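Local atomic coordinates of insulinase family protease (Yersinia pestis, PDB entry 3GO9), a protein that is predicted to be a protease of the insulinase (M16) family, and may cleave peptides. Residues Leu368-Phe380 with Pro408-Ser420. Residues are numbered along the deposited sequence; the frame is centred on the assembly and turned at random. Where two conformers were deposited one is given.
Sequences LMTQKNDQLSKLF and PEQYQKLRQAFLS. With ZN (zinc ion), chain F.
Lys372 offers its CB to the Leu419 side chain, then folds at chi2 and chi3 and brings its CE to the edge of the Arg415 guanidinium, 3.5 Å from NH2. The two cationic ends, Lys372 NZ and Arg415 NH2, are 4.3 Å apart. A salt bridge from NZ to Glu297 and a cation-pi contact of Arg415 with Trp290, both on helix 283-309, probably ease this like-charge approach. Gln375 OE1 accepts a further bond from NZ, and Arg415 NE donates to a water that in turn donates to Lys372 O.

Asn373 makes the direct hydrogen bond between the helices. Gln416 NE2 donates to Asn373 OD1 at 2.9 Å, fairly straight at 162°, with the two amide planes nearly coplanar; NE2 also donates to Ser420 OG, which helps fix the turn of the Gln416 amide. Leu376 is a knob in the hole formed by Gln412, Arg415, Gln416 and Leu419. Its chi1 of -179° swings CG away from the backbone N, bringing CD1 to Arg415 CG and the edge of the Tyr411 ring, and CD2 to the Gln416 backbone. Leu419 returns the favour among Met369, Lys372, Asn373 and Leu376.

Past the break at Lys378, Leu379, in one of its two conformers, places CD2 3.8 Å from Tyr411 CD2 and over one face of the Phe380 ring. Phe380 itself brings CE1 to Pro408 CB, 3.9 Å away, and meets the Gln412 amide at its ring edge; next to Pro408, Glu409 binds a zinc ion through both carboxylate oxygens.

Helices 362-377 and 408-421 thus run antiparallel, at 170°, beside helix 283-309, joined by reciprocal leucine knobs between a coplanar amide pair and a cationic pair whose repulsion is probably offset by Glu297 and Trp290.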
loop_
_atom_site.group_PDB
_atom_site.type_symbol
_atom_site.label_atom_id
_atom_site.label_comp_id
_atom_site.label_asym_id
_atom_site.label_seq_id
_atom_site.Cartn_x
_atom_site.Cartn_y
_atom_site.Cartn_z
ATOM N N LEU A 368 2.773 -23.682 15.066
ATOM C CA LEU A 368 2.500 -22.723 14.014
ATOM C C LEU A 368 1.231 -23.097 13.265
ATOM O O LEU A 368 0.342 -22.232 13.059
ATOM C CB LEU A 368 3.700 -22.608 13.076
ATOM C CG LEU A 368 3.585 -21.598 11.917
ATOM C CD1 LEU A 368 3.453 -20.168 12.393
ATOM C CD2 LEU A 368 4.769 -21.757 10.984
HETATM N N MSE A 369 1.118 -24.365 12.866
HETATM C CA MSE A 369 -0.012 -24.759 12.054
HETATM C C MSE A 369 -1.328 -24.739 12.846
HETATM O O MSE A 369 -2.354 -24.378 12.305
HETATM C CB MSE A 369 0.282 -26.094 11.359
HETATM C CG MSE A 369 1.639 -26.054 10.606
HETATM SE SE MSE A 369 1.648 -24.641 9.257
HETATM C CE MSE A 369 0.522 -25.832 8.203
ATOM N N THR A 370 -1.294 -25.091 14.138
ATOM C CA THR A 370 -2.492 -24.914 14.986
ATOM C C THR A 370 -2.951 -23.436 14.979
ATOM O O THR A 370 -4.159 -23.116 14.870
ATOM C CB THR A 370 -2.197 -25.428 16.439
ATOM O OG1 THR A 370 -1.938 -26.831 16.379
ATOM C CG2 THR A 370 -3.355 -25.184 17.393
ATOM N N GLN A 371 -1.974 -22.542 15.077
ATOM C CA GLN A 371 -2.223 -21.120 15.098
ATOM C C GLN A 371 -2.794 -20.651 13.756
ATOM O O GLN A 371 -3.769 -19.890 13.685
ATOM C CB GLN A 371 -0.925 -20.383 15.451
ATOM C CG GLN A 371 -0.874 -18.849 15.227
ATOM C CD GLN A 371 0.524 -18.249 15.566
ATOM O OE1 GLN A 371 1.045 -17.379 14.839
ATOM N NE2 GLN A 371 1.129 -18.730 16.664
ATOM N N LYS A 372 -2.234 -21.137 12.660
ATOM C CA LYS A 372 -2.736 -20.654 11.353
ATOM C C LYS A 372 -4.121 -21.221 11.069
ATOM O O LYS A 372 -4.971 -20.573 10.471
ATOM C CB LYS A 372 -1.747 -21.043 10.228
ATOM C CG LYS A 372 -0.339 -20.436 10.323
ATOM C CD LYS A 372 -0.259 -18.936 10.620
ATOM C CE LYS A 372 -0.850 -18.102 9.537
ATOM N NZ LYS A 372 -0.729 -16.663 9.901
ATOM N N ASN A 373 -4.355 -22.442 11.522
ATOM C CA ASN A 373 -5.675 -23.062 11.404
ATOM C C ASN A 373 -6.706 -22.326 12.262
ATOM O O ASN A 373 -7.862 -22.125 11.844
ATOM C CB ASN A 373 -5.622 -24.570 11.751
ATOM C CG ASN A 373 -5.315 -25.453 10.507
ATOM O OD1 ASN A 373 -6.024 -25.386 9.484
ATOM N ND2 ASN A 373 -4.269 -26.268 10.600
ATOM N N ASP A 374 -6.266 -21.868 13.434
ATOM C CA ASP A 374 -7.141 -21.051 14.285
ATOM C C ASP A 374 -7.561 -19.761 13.581
ATOM O O ASP A 374 -8.740 -19.428 13.505
ATOM C CB ASP A 374 -6.445 -20.708 15.608
ATOM C CG ASP A 374 -7.389 -19.991 16.586
ATOM O OD1 ASP A 374 -8.445 -20.579 16.905
ATOM O OD2 ASP A 374 -7.074 -18.862 17.005
ATOM N N GLN A 375 -6.584 -19.059 13.041
ATOM C CA GLN A 375 -6.846 -17.829 12.304
ATOM C C GLN A 375 -7.787 -18.030 11.144
ATOM O O GLN A 375 -8.687 -17.245 10.947
ATOM C CB GLN A 375 -5.562 -17.234 11.818
ATOM C CG GLN A 375 -4.577 -16.945 12.948
ATOM C CD GLN A 375 -3.194 -16.611 12.423
ATOM O OE1 GLN A 375 -3.016 -16.330 11.233
ATOM N NE2 GLN A 375 -2.209 -16.627 13.313
ATOM N N LEU A 376 -7.631 -19.122 10.391
ATOM C CA LEU A 376 -8.556 -19.409 9.317
ATOM C C LEU A 376 -9.956 -19.692 9.833
ATOM O O LEU A 376 -10.938 -19.311 9.211
ATOM C CB LEU A 376 -8.048 -20.587 8.473
ATOM C CG LEU A 376 -8.914 -20.991 7.288
ATOM C CD1 LEU A 376 -9.082 -19.858 6.298
ATOM C CD2 LEU A 376 -8.284 -22.222 6.625
ATOM N N SER A 377 -10.063 -20.336 10.989
ATOM C CA SER A 377 -11.389 -20.676 11.518
ATOM C C SER A 377 -12.136 -19.375 11.866
ATOM O O SER A 377 -13.374 -19.347 11.855
ATOM C CB SER A 377 -11.281 -21.620 12.724
ATOM O OG SER A 377 -10.842 -20.951 13.914
ATOM N N LYS A 378 -11.365 -18.325 12.115
ATOM C CA LYS A 378 -11.872 -16.998 12.526
ATOM C C LYS A 378 -12.148 -16.066 11.323
ATOM O O LYS A 378 -12.610 -14.939 11.520
ATOM C CB LYS A 378 -10.871 -16.315 13.480
ATOM C CG LYS A 378 -10.519 -17.096 14.789
ATOM C CD LYS A 378 -11.657 -17.269 15.778
ATOM C CE LYS A 378 -11.215 -18.062 17.083
ATOM N NZ LYS A 378 -9.911 -17.559 17.703
ATOM N N LEU A 379 -11.870 -16.524 10.097
ATOM C CA LEU A 379 -12.040 -15.720 8.874
ATOM C C LEU A 379 -13.306 -14.859 8.830
ATOM O O LEU A 379 -13.245 -13.635 8.599
ATOM C CB LEU A 379 -12.026 -16.634 7.628
ATOM C CG LEU A 379 -12.080 -15.930 6.271
ATOM C CD1 LEU A 379 -10.836 -15.064 6.108
ATOM C CD2 LEU A 379 -12.217 -16.934 5.119
ATOM N N PHE A 380 -14.469 -15.481 9.012
ATOM C CA PHE A 380 -15.704 -14.756 8.870
ATOM C C PHE A 380 -16.045 -13.903 10.107
ATOM O O PHE A 380 -16.735 -12.882 9.961
ATOM C CB PHE A 380 -16.849 -15.674 8.493
ATOM C CG PHE A 380 -16.749 -16.176 7.071
ATOM C CD1 PHE A 380 -16.956 -15.320 6.007
ATOM C CD2 PHE A 380 -16.376 -17.491 6.799
ATOM C CE1 PHE A 380 -16.840 -15.780 4.679
ATOM C CE2 PHE A 380 -16.272 -17.948 5.465
ATOM C CZ PHE A 380 -16.505 -17.094 4.422
ATOM N N PRO A 408 -14.474 -15.120 -0.774
ATOM C CA PRO A 408 -14.016 -15.598 0.531
ATOM C C PRO A 408 -14.260 -17.090 0.736
ATOM O O PRO A 408 -13.453 -17.738 1.411
ATOM C CB PRO A 408 -14.805 -14.721 1.531
ATOM C CG PRO A 408 -15.913 -14.081 0.721
ATOM C CD PRO A 408 -15.389 -13.960 -0.688
ATOM N N GLU A 409 -15.309 -17.673 0.142
ATOM C CA GLU A 409 -15.480 -19.102 0.263
ATOM C C GLU A 409 -14.366 -19.844 -0.470
ATOM O O GLU A 409 -13.931 -20.907 0.015
ATOM C CB GLU A 409 -16.827 -19.586 -0.234
ATOM C CG GLU A 409 -17.962 -19.143 0.639
ATOM C CD GLU A 409 -19.264 -19.438 -0.014
ATOM O OE1 GLU A 409 -19.539 -18.806 -1.057
ATOM O OE2 GLU A 409 -19.966 -20.316 0.467
ATOM N N GLN A 410 -13.913 -19.297 -1.595
ATOM C CA GLN A 410 -12.797 -19.962 -2.306
ATOM C C GLN A 410 -11.521 -19.830 -1.497
ATOM O O GLN A 410 -10.783 -20.802 -1.348
ATOM C CB GLN A 410 -12.579 -19.394 -3.684
ATOM C CG GLN A 410 -11.551 -20.234 -4.492
ATOM C CD GLN A 410 -11.334 -19.684 -5.865
ATOM O OE1 GLN A 410 -11.086 -18.500 -6.001
ATOM N NE2 GLN A 410 -11.458 -20.560 -6.921
ATOM N N TYR A 411 -11.323 -18.664 -0.878
ATOM C CA TYR A 411 -10.190 -18.440 -0.048
ATOM C C TYR A 411 -10.191 -19.493 1.049
ATOM O O TYR A 411 -9.202 -20.149 1.305
ATOM C CB TYR A 411 -10.202 -17.041 0.544
ATOM C CG TYR A 411 -9.076 -16.791 1.502
ATOM C CD1 TYR A 411 -7.952 -16.109 1.121
ATOM C CD2 TYR A 411 -9.154 -17.256 2.815
ATOM C CE1 TYR A 411 -6.905 -15.887 2.050
ATOM C CE2 TYR A 411 -8.124 -17.055 3.715
ATOM C CZ TYR A 411 -7.006 -16.390 3.319
ATOM O OH TYR A 411 -5.999 -16.204 4.258
ATOM N N GLN A 412 -11.331 -19.667 1.710
ATOM C CA GLN A 412 -11.372 -20.581 2.843
ATOM C C GLN A 412 -10.977 -22.016 2.429
ATOM O O GLN A 412 -10.198 -22.701 3.109
ATOM C CB GLN A 412 -12.783 -20.526 3.413
ATOM C CG GLN A 412 -12.994 -21.349 4.620
ATOM C CD GLN A 412 -14.446 -21.200 5.107
ATOM O OE1 GLN A 412 -14.700 -21.054 6.294
ATOM N NE2 GLN A 412 -15.391 -21.188 4.163
ATOM N N LYS A 413 -11.499 -22.464 1.297
ATOM C CA LYS A 413 -11.228 -23.759 0.784
ATOM C C LYS A 413 -9.749 -23.912 0.366
ATOM O O LYS A 413 -9.063 -24.882 0.739
ATOM C CB LYS A 413 -12.140 -24.056 -0.400
ATOM C CG LYS A 413 -11.922 -25.372 -1.069
ATOM C CD LYS A 413 -12.766 -25.514 -2.289
ATOM C CE LYS A 413 -12.309 -24.653 -3.425
ATOM N NZ LYS A 413 -13.348 -24.632 -4.497
ATOM N N LEU A 414 -9.270 -22.977 -0.442
ATOM C CA LEU A 414 -7.877 -23.065 -0.888
ATOM C C LEU A 414 -6.878 -22.946 0.267
ATOM O O LEU A 414 -5.868 -23.670 0.301
ATOM C CB LEU A 414 -7.616 -22.031 -1.979
ATOM C CG LEU A 414 -8.370 -22.263 -3.298
ATOM C CD1 LEU A 414 -8.001 -21.126 -4.345
ATOM C CD2 LEU A 414 -8.063 -23.581 -3.954
ATOM N N ARG A 415 -7.140 -22.051 1.223
ATOM C CA ARG A 415 -6.250 -21.843 2.373
ATOM C C ARG A 415 -6.267 -23.091 3.269
ATOM O O ARG A 415 -5.210 -23.543 3.738
ATOM C CB ARG A 415 -6.708 -20.624 3.197
ATOM C CG ARG A 415 -5.783 -20.293 4.401
ATOM C CD ARG A 415 -4.519 -19.734 3.972
ATOM N NE ARG A 415 -3.717 -19.389 5.128
ATOM C CZ ARG A 415 -2.470 -18.938 5.079
ATOM N NH1 ARG A 415 -1.818 -18.783 3.935
ATOM N NH2 ARG A 415 -1.870 -18.630 6.210
ATOM N N GLN A 416 -7.456 -23.659 3.506
ATOM C CA GLN A 416 -7.519 -24.932 4.250
ATOM C C GLN A 416 -6.669 -26.003 3.569
ATOM O O GLN A 416 -5.974 -26.779 4.216
ATOM C CB GLN A 416 -8.938 -25.478 4.457
ATOM C CG GLN A 416 -9.005 -26.641 5.460
ATOM C CD GLN A 416 -8.433 -26.250 6.861
ATOM O OE1 GLN A 416 -9.087 -25.534 7.624
ATOM N NE2 GLN A 416 -7.205 -26.681 7.162
ATOM N N ALA A 417 -6.776 -26.129 2.266
ATOM C CA ALA A 417 -6.037 -27.172 1.584
ATOM C C ALA A 417 -4.543 -26.910 1.667
ATOM O O ALA A 417 -3.753 -27.865 1.846
ATOM C CB ALA A 417 -6.496 -27.299 0.138
ATOM N N PHE A 418 -4.132 -25.640 1.548
ATOM C CA PHE A 418 -2.727 -25.267 1.744
ATOM C C PHE A 418 -2.232 -25.705 3.162
ATOM O O PHE A 418 -1.200 -26.376 3.299
ATOM C CB PHE A 418 -2.579 -23.770 1.519
ATOM C CG PHE A 418 -1.280 -23.228 1.961
ATOM C CD1 PHE A 418 -0.130 -23.526 1.257
ATOM C CD2 PHE A 418 -1.189 -22.496 3.116
ATOM C CE1 PHE A 418 1.051 -23.065 1.702
ATOM C CE2 PHE A 418 0.017 -22.086 3.572
ATOM C CZ PHE A 418 1.120 -22.394 2.859
ATOM N N LEU A 419 -2.958 -25.296 4.196
ATOM C CA LEU A 419 -2.513 -25.577 5.565
ATOM C C LEU A 419 -2.502 -27.095 5.802
ATOM O O LEU A 419 -1.575 -27.604 6.413
ATOM C CB LEU A 419 -3.379 -24.866 6.606
ATOM C CG LEU A 419 -3.362 -23.335 6.568
ATOM C CD1 LEU A 419 -4.321 -22.719 7.631
ATOM C CD2 LEU A 419 -1.897 -22.891 6.831
ATOM N N SER A 420 -3.492 -27.821 5.299
ATOM C CA SER A 420 -3.544 -29.246 5.607
ATOM C C SER A 420 -2.495 -30.026 4.854
ATOM O O SER A 420 -2.107 -31.134 5.303
ATOM C CB SER A 420 -4.937 -29.818 5.308
ATOM O OG SER A 420 -5.833 -29.216 6.221
HETATM ZN ZN ZN F . -21.541 -19.483 -1.385
HETATM O O HOH W 1 -4.256 -19.107 8.074
HETATM O O HOH W 2 -9.157 -23.978 10.079
HETATM O O HOH W 3 -5.177 -29.074 8.885
HETATM O O HOH W 4 -21.967 -18.169 -0.187
#